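Local coordinates for protein AA9 family lytic polysaccharide monooxygenase B (Heterobasidion irregulare TC 32-1, PDB 5NNS) that cleaves cellulose and related polysaccharides by copper-dependent oxidation at C1 of glycosidic bonds, using a reducing agent and oxygen or hydrogen peroxide, at residues S62-A67 with I174-E179; P84-M89 with R152-A157; W106-Q111 with Y215-P220. One frame throughout, in Å; residues are numbered along the deposited sequence.

Interaction 1: residues S62-A67 with I174-E179; sequences SATVAA and IVTGGE
Ala63 to Ala66 runs parallel to Ile174 to Thr176, with the strand axes 4.7 Å apart at their closest and 24° between their directions. Four backbone hydrogen bonds make the ladder. Ile174 bonds through its N to Ala63 O and through its O to Val65 N. Thr176 repeats this with Val65 O and Ala67 N. The bond from Ile174 N to Ala63 O is 2.8 Å long. Val65 O also receives the CA-H of Val175. Past the ladder, a water bridges Ala67 O and Gly178 N. Strand 63-66 is an outermost strand of the mixed sheet in the immunoglobulin-like beta-sandwich of AA9 enzymes. The face with Thr64, Ala66, Ile174 and Thr176 is the more exposed one. There the two threonine methyls meet, Thr64 CG2 to Thr176 CG2 at 3.6 Å, their side chains crossing at about a right angle. Thr176 OG1 sits between its own backbone N and carbonyl carbon (chi1 66°), which brings it 3.5 Å from Ala66 CA. CD1 of Ile174 reaches back to Thr64 OG1 and Ser62 CB, 3.9 and 4.1 Å away. Ser62 OG itself bonds to Gln172. Val65 and Val175 point to the other, buried face, where Val65 packs on Leu9 and Val175 on Tyr149. Val175 CG1 touches Ala67 CB at 3.9 Å.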
# COMPACT_ATOMS: atom_id res chain seq x y z
N SER A 62 -7.60 -1.33 -15.65
CA SER A 62 -8.19 -1.57 -14.32
C SER A 62 -8.55 -3.06 -14.18
O SER A 62 -9.01 -3.67 -15.14
CB SER A 62 -9.46 -0.73 -14.11
OG SER A 62 -9.19 0.66 -14.06
N ALA A 63 -8.35 -3.63 -12.99
CA ALA A 63 -8.69 -5.03 -12.74
C ALA A 63 -10.10 -5.11 -12.18
O ALA A 63 -10.40 -4.51 -11.16
CB ALA A 63 -7.71 -5.64 -11.76
N THR A 64 -10.97 -5.86 -12.87
CA THR A 64 -12.32 -6.10 -12.37
C THR A 64 -12.31 -7.30 -11.44
O THR A 64 -11.84 -8.37 -11.81
CB THR A 64 -13.32 -6.33 -13.52
OG1 THR A 64 -13.23 -5.24 -14.44
CG2 THR A 64 -14.75 -6.42 -12.98
N VAL A 65 -12.81 -7.10 -10.21
CA VAL A 65 -12.83 -8.13 -9.17
C VAL A 65 -14.07 -7.97 -8.28
O VAL A 65 -14.52 -6.86 -8.03
CB VAL A 65 -11.56 -8.08 -8.26
CG1 VAL A 65 -10.34 -8.57 -9.03
CG2 VAL A 65 -11.30 -6.69 -7.70
N ALA A 66 -14.60 -9.09 -7.80
CA ALA A 66 -15.73 -9.06 -6.87
C ALA A 66 -15.23 -8.63 -5.50
O ALA A 66 -14.08 -8.89 -5.13
CB ALA A 66 -16.40 -10.42 -6.78
N ALA A 67 -16.10 -7.95 -4.75
CA ALA A 67 -15.83 -7.68 -3.35
C ALA A 67 -15.83 -9.04 -2.66
O ALA A 67 -16.68 -9.87 -2.98
CB ALA A 67 -16.90 -6.75 -2.77
N ILE A 174 -11.94 -2.21 -10.57
CA ILE A 174 -13.38 -2.05 -10.65
C ILE A 174 -13.96 -3.12 -9.72
O ILE A 174 -13.84 -4.31 -10.00
CB ILE A 174 -13.90 -2.22 -12.10
CG1 ILE A 174 -13.27 -1.16 -13.02
CG2 ILE A 174 -15.42 -2.09 -12.14
CD1 ILE A 174 -13.48 -1.39 -14.50
N VAL A 175 -14.55 -2.68 -8.61
CA VAL A 175 -15.13 -3.58 -7.62
C VAL A 175 -16.59 -3.81 -7.96
O VAL A 175 -17.36 -2.86 -8.09
CB VAL A 175 -14.97 -3.03 -6.19
CG1 VAL A 175 -15.68 -3.90 -5.16
CG2 VAL A 175 -13.49 -2.91 -5.84
N THR A 176 -16.97 -5.08 -8.12
CA THR A 176 -18.34 -5.47 -8.47
C THR A 176 -18.98 -6.21 -7.31
O THR A 176 -18.29 -6.65 -6.39
CB THR A 176 -18.35 -6.38 -9.72
OG1 THR A 176 -17.71 -7.63 -9.42
CG2 THR A 176 -17.64 -5.71 -10.89
N GLY A 177 -20.30 -6.36 -7.35
CA GLY A 177 -21.04 -7.05 -6.29
C GLY A 177 -21.02 -6.25 -5.00
O GLY A 177 -21.25 -5.05 -5.02
N GLY A 178 -20.73 -6.93 -3.89
CA GLY A 178 -20.66 -6.28 -2.58
C GLY A 178 -21.98 -6.20 -1.86
O GLY A 178 -22.94 -6.87 -2.24
N GLU A 179 -22.02 -5.41 -0.80
CA GLU A 179 -23.22 -5.22 0.03
C GLU A 179 -23.40 -3.74 0.38
O GLU A 179 -23.95 -3.41 1.43
CB GLU A 179 -23.14 -6.06 1.31
CG GLU A 179 -22.92 -7.56 1.11
CD GLU A 179 -22.60 -8.32 2.40
OE1 GLU A 179 -21.82 -7.80 3.24
OE2 GLU A 179 -23.12 -9.44 2.58
O HOH W 1 -19.33 -9.68 -3.31

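Interaction 2: residues P84-M89 with R152-A157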
# COMPACT_ATOMS: atom_id res chain seq x y z
N PRO A 84 6.11 -2.40 9.30
CA PRO A 84 4.79 -2.93 8.98
C PRO A 84 4.53 -3.03 7.48
O PRO A 84 5.18 -2.36 6.69
CB PRO A 84 3.84 -1.90 9.60
CG PRO A 84 4.60 -0.62 9.51
CD PRO A 84 6.02 -1.01 9.81
N VAL A 85 3.56 -3.88 7.13
CA VAL A 85 2.95 -3.91 5.80
C VAL A 85 1.54 -3.36 5.96
O VAL A 85 0.86 -3.71 6.92
CB VAL A 85 2.83 -5.34 5.24
CG1 VAL A 85 2.17 -5.33 3.86
CG2 VAL A 85 4.20 -6.03 5.21
N MET A 86 1.10 -2.52 5.03
CA MET A 86 -0.24 -1.94 5.07
C MET A 86 -0.87 -2.01 3.69
O MET A 86 -0.20 -1.77 2.68
CB MET A 86 -0.19 -0.49 5.54
CG MET A 86 0.25 -0.33 6.98
SD MET A 86 0.62 1.38 7.39
CE MET A 86 2.24 1.55 6.62
N VAL A 87 -2.16 -2.34 3.66
CA VAL A 87 -2.94 -2.35 2.43
C VAL A 87 -4.11 -1.38 2.60
O VAL A 87 -4.89 -1.50 3.53
CB VAL A 87 -3.42 -3.77 2.07
CG1 VAL A 87 -4.04 -3.80 0.68
CG2 VAL A 87 -2.25 -4.75 2.15
N TYR A 88 -4.17 -0.40 1.71
CA TYR A 88 -5.21 0.62 1.71
C TYR A 88 -6.07 0.49 0.46
O TYR A 88 -5.63 -0.08 -0.56
CB TYR A 88 -4.60 2.03 1.69
CG TYR A 88 -4.00 2.54 2.98
CD1 TYR A 88 -2.72 2.15 3.39
CD2 TYR A 88 -4.68 3.47 3.79
CE1 TYR A 88 -2.15 2.65 4.55
CE2 TYR A 88 -4.11 3.97 4.96
CZ TYR A 88 -2.85 3.55 5.33
OH TYR A 88 -2.28 4.04 6.49
N MET A 89 -7.28 1.03 0.53
CA MET A 89 -8.07 1.31 -0.66
C MET A 89 -8.69 2.70 -0.58
O MET A 89 -8.79 3.30 0.49
CB MET A 89 -9.18 0.27 -0.83
CG MET A 89 -8.70 -1.14 -1.10
SD MET A 89 -10.14 -2.22 -1.11
CE MET A 89 -10.81 -1.87 -2.73
N ARG A 152 -3.94 -0.02 -2.76
CA ARG A 152 -2.65 0.56 -2.42
C ARG A 152 -1.90 -0.35 -1.45
O ARG A 152 -2.41 -0.66 -0.37
CB ARG A 152 -2.87 1.95 -1.80
CG ARG A 152 -1.67 2.54 -1.07
CD ARG A 152 -1.91 3.98 -0.66
NE ARG A 152 -0.66 4.68 -0.38
CZ ARG A 152 -0.03 4.70 0.80
NH1 ARG A 152 -0.51 4.05 1.86
NH2 ARG A 152 1.10 5.38 0.92
N HIS A 153 -0.68 -0.76 -1.83
CA HIS A 153 0.21 -1.53 -0.94
C HIS A 153 1.35 -0.64 -0.48
O HIS A 153 1.90 0.11 -1.27
CB HIS A 153 0.77 -2.77 -1.63
CG HIS A 153 -0.27 -3.81 -1.92
ND1 HIS A 153 -1.13 -3.72 -2.99
CD2 HIS A 153 -0.60 -4.94 -1.26
CE1 HIS A 153 -1.94 -4.76 -2.99
NE2 HIS A 153 -1.64 -5.52 -1.95
N GLU A 154 1.70 -0.76 0.80
CA GLU A 154 2.72 0.08 1.40
C GLU A 154 3.60 -0.71 2.37
O GLU A 154 3.10 -1.45 3.23
CB GLU A 154 2.09 1.26 2.13
CG GLU A 154 3.11 2.28 2.63
CD GLU A 154 2.46 3.53 3.18
OE1 GLU A 154 1.40 3.43 3.84
OE2 GLU A 154 3.01 4.63 2.95
N LEU A 155 4.91 -0.52 2.22
CA LEU A 155 5.90 -1.04 3.14
C LEU A 155 6.55 0.14 3.81
O LEU A 155 6.94 1.10 3.14
CB LEU A 155 6.94 -1.86 2.40
CG LEU A 155 6.43 -3.04 1.57
CD1 LEU A 155 7.59 -3.84 1.01
CD2 LEU A 155 5.51 -3.95 2.37
N LEU A 156 6.63 0.09 5.14
CA LEU A 156 7.31 1.11 5.92
C LEU A 156 8.51 0.44 6.56
O LEU A 156 8.38 -0.21 7.59
CB LEU A 156 6.36 1.70 6.97
CG LEU A 156 6.95 2.61 8.05
CD1 LEU A 156 7.84 3.69 7.46
CD2 LEU A 156 5.86 3.21 8.93
N ALA A 157 9.66 0.58 5.91
CA ALA A 157 10.92 0.07 6.43
C ALA A 157 11.51 1.06 7.43
O ALA A 157 11.72 2.22 7.07
CB ALA A 157 11.90 -0.19 5.29
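The His153 imidazole has CG1 of Val87 over one face, offset toward the rim and 4.2 Å from the ring centroid. This is a CH-pi contact. Val87 holds CG1 anti to its backbone N (chi1 -171°), while its other methyl, CG2, meets His153 CD2. The next residue, Tyr88, brings CD1 to the edge of the Arg152 guanidinium, 3.3 Å from NH1. The tyrosine ring stands 74° from the guanidinium plane, so the two groups are not stacked. Arg152 is extended from CG to NE and forms a salt bridge with Glu154, NH1 to OE1 at 2.8 Å. Both this hydrogen bond and the one from NH2 to OE2 are weak in angle. NE and NH2 also bond to the carbonyls of Ser48 and Ile47, and Glu154 OE1 is hydrogen-bonded to Tyr195 OH. These buried polar ends are thus well supplied with partners. The strands are antiparallel neighbours in the middle of the mixed sheet of the beta-sandwich. Met86 with Glu154 and Tyr88 with Arg152 are the hydrogen-bonded pairs. Met86 is bent at chi3 (-77°), which carries CE to 3.5 Å from Glu154 OE1. Val85 and Leu155 pack side by side on the His153 face, and Leu155 also touches the copper ligand Tyr167. At the strand end, Leu156 N bonds to Pro84 O, and Pro84 CG lies 3.9 Å from Leu156 CB. Pro84 also packs on Tyr215. An alanine in place of Pro84 would probably open a gap beside Leu156 CB and Tyr215 where the ring carbons now pack.

Interaction 3: residues W106-Q111 with Y215-P220. With AKR (acrylic acid), chain N; NAG (2-acetamido-2-deoxy-beta-D-glucopyranose), chain C.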
# COMPACT_ATOMS: atom_id res chain seq x y z
N TRP A 106 -8.71 7.59 1.83
CA TRP A 106 -8.09 6.27 1.94
C TRP A 106 -8.52 5.57 3.21
O TRP A 106 -8.49 6.17 4.29
CB TRP A 106 -6.57 6.41 1.94
CG TRP A 106 -6.08 7.01 0.70
CD1 TRP A 106 -5.89 8.34 0.46
CD2 TRP A 106 -5.74 6.32 -0.51
NE1 TRP A 106 -5.43 8.52 -0.83
CE2 TRP A 106 -5.34 7.30 -1.44
CE3 TRP A 106 -5.73 4.97 -0.89
CZ2 TRP A 106 -4.93 6.97 -2.74
CZ3 TRP A 106 -5.32 4.65 -2.18
CH2 TRP A 106 -4.92 5.64 -3.09
N PHE A 107 -8.89 4.30 3.08
CA PHE A 107 -9.17 3.43 4.22
C PHE A 107 -8.28 2.18 4.16
O PHE A 107 -7.93 1.70 3.08
CB PHE A 107 -10.66 3.05 4.31
CG PHE A 107 -11.20 2.33 3.10
CD1 PHE A 107 -11.64 3.05 1.98
CD2 PHE A 107 -11.29 0.94 3.08
CE1 PHE A 107 -12.13 2.38 0.87
CE2 PHE A 107 -11.79 0.28 1.97
CZ PHE A 107 -12.21 1.00 0.86
N LYS A 108 -7.95 1.67 5.33
CA LYS A 108 -7.02 0.56 5.51
C LYS A 108 -7.80 -0.76 5.65
O LYS A 108 -8.67 -0.88 6.51
CB LYS A 108 -6.20 0.83 6.76
CG LYS A 108 -4.96 -0.03 6.90
CD LYS A 108 -4.26 0.24 8.23
CE LYS A 108 -3.51 1.57 8.25
NZ LYS A 108 -2.92 1.86 9.59
N ILE A 109 -7.50 -1.73 4.78
CA ILE A 109 -8.17 -3.05 4.83
C ILE A 109 -7.34 -4.15 5.49
O ILE A 109 -7.90 -5.17 5.90
CB ILE A 109 -8.66 -3.53 3.44
CG1 ILE A 109 -7.50 -3.69 2.44
CG2 ILE A 109 -9.72 -2.58 2.90
CD1 ILE A 109 -7.88 -4.50 1.22
N ASN A 110 -6.03 -3.95 5.58
CA ASN A 110 -5.15 -4.95 6.18
C ASN A 110 -3.84 -4.31 6.62
O ASN A 110 -3.30 -3.45 5.93
CB ASN A 110 -4.89 -6.08 5.18
CG ASN A 110 -3.92 -7.12 5.72
OD1 ASN A 110 -2.77 -7.17 5.31
ND2 ASN A 110 -4.38 -7.94 6.65
N GLN A 111 -3.35 -4.72 7.78
CA GLN A 111 -1.98 -4.41 8.17
C GLN A 111 -1.44 -5.47 9.11
O GLN A 111 -2.20 -6.14 9.81
CB GLN A 111 -1.91 -3.04 8.86
CG GLN A 111 -2.59 -3.00 10.22
CD GLN A 111 -2.67 -1.61 10.80
OE1 GLN A 111 -2.07 -0.67 10.27
NE2 GLN A 111 -3.37 -1.47 11.92
N TYR A 215 4.35 -1.56 18.98
CA TYR A 215 4.52 -0.69 17.83
C TYR A 215 3.16 -0.31 17.30
O TYR A 215 2.46 -1.13 16.71
CB TYR A 215 5.36 -1.38 16.76
CG TYR A 215 5.56 -0.57 15.49
CD1 TYR A 215 6.60 0.35 15.38
CD2 TYR A 215 4.71 -0.73 14.40
CE1 TYR A 215 6.79 1.09 14.23
CE2 TYR A 215 4.88 0.01 13.24
CZ TYR A 215 5.92 0.92 13.15
OH TYR A 215 6.10 1.66 12.00
N THR A 216 2.78 0.95 17.53
CA THR A 216 1.57 1.52 16.97
C THR A 216 1.82 1.76 15.49
O THR A 216 2.67 2.57 15.11
CB THR A 216 1.20 2.83 17.69
OG1 THR A 216 0.97 2.53 19.07
CG2 THR A 216 -0.06 3.48 17.08
N ILE A 217 1.08 1.04 14.65
CA ILE A 217 1.24 1.16 13.22
C ILE A 217 0.65 2.53 12.87
O ILE A 217 -0.44 2.85 13.33
CB ILE A 217 0.53 0.04 12.42
CG1 ILE A 217 1.09 -1.33 12.81
CG2 ILE A 217 0.74 0.26 10.92
CD1 ILE A 217 0.22 -2.49 12.38
N PRO A 218 1.38 3.35 12.08
CA PRO A 218 0.83 4.64 11.64
C PRO A 218 -0.44 4.50 10.82
O PRO A 218 -0.69 3.45 10.23
CB PRO A 218 1.95 5.21 10.76
CG PRO A 218 3.19 4.51 11.19
CD PRO A 218 2.75 3.14 11.58
N GLY A 219 -1.22 5.58 10.76
CA GLY A 219 -2.43 5.62 9.95
C GLY A 219 -3.63 5.16 10.74
O GLY A 219 -3.52 4.93 11.95
N PRO A 220 -4.78 5.02 10.07
CA PRO A 220 -6.03 4.71 10.77
C PRO A 220 -6.18 3.25 11.18
O PRO A 220 -5.34 2.41 10.85
CB PRO A 220 -7.10 5.10 9.74
CG PRO A 220 -6.46 4.81 8.43
CD PRO A 220 -5.01 5.19 8.63
CA AKR N . -4.19 0.58 14.92
CB AKR N . -4.85 1.04 15.98
C AKR N . -3.62 1.50 13.91
O AKR N . -3.74 2.73 14.03
OXT AKR N . -3.00 1.02 12.93
C1 NAG C . 5.06 2.07 22.86
C2 NAG C . 4.86 3.23 21.88
C3 NAG C . 5.16 4.57 22.51
C4 NAG C . 4.32 4.77 23.76
C5 NAG C . 4.64 3.64 24.75
C6 NAG C . 3.74 3.76 25.97
C7 NAG C . 5.33 2.87 19.48
C8 NAG C . 6.40 2.78 18.43
N2 NAG C . 5.75 3.10 20.73
O3 NAG C . 4.90 5.61 21.55
O4 NAG C . 4.59 6.04 24.37
O5 NAG C . 4.44 2.35 24.13
O6 NAG C . 3.95 2.66 26.85
O7 NAG C . 4.15 2.72 19.20
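Lys108 NZ is gripped by three oxygens, each 2.8 Å away: the carbonyls of Pro218 and Pro220 and the side-chain OE1 of Gln111. Pro220 O receives its bond in the carbonyl plane, while at Pro218 O the donor is tilted from it. Lys108 first runs out straight, with CG anti to the backbone N, and then bends at chi3 (-75°), which swings the ammonium group in among the carbonyls. Its CE packs on Pro220 CD. The positive charge is likely to be eased by these oxygens. Gln111 and Ile217 meet tip to tip. Ile217 CG2 lies 3.0 Å from Gln111 OE1, a tight approach, and Ile217 CD1 rests 3.4 Å from Gln111 CD. Because Lys108 holds OE1, the amide is turned with NE2 toward the bound acrylic acid. Gln111 NE2 gives its oxygen OXT a fairly straight hydrogen bond of 2.7 Å. Between the two prolines, Gly219 has a positive phi (90°) at backbone angles that call for glycine. Earlier in the loop, Thr216 N donates to O7 of an N-acetylglucosamine of the attached glycan, 2.8 Å away. In strand 106-116, Ile109 and Asn110 both face Val87 as a classic beta bulge, between the two residues that reach the loop. Lys108, Gln111, Ile217, Gly219 and Pro220 together form the acrylic acid pocket, where a sheet strand meets the C-terminal loop.

From the N terminus, the chain first lays down 62-67, then 84-89 and 106-111. The return of 152-157 closes interaction 2. Soon after, 174-179 closes interaction 1, whose loop therefore contains interaction 2 whole. The chain then passes on to 215-220 and closes interaction 3, which crosses both of the others. All three reach the same mixed sheet. Interaction 1 joins its edge strand, interaction 2 pairs two inner strands, and interaction 3 ties the late loop to strand 106-116. Strands 85-91 and 106-116 are neighbours, so interactions 2 and 3 touch directly. Interactions 1 and 2 meet more lightly, where Val175 packs on Met89.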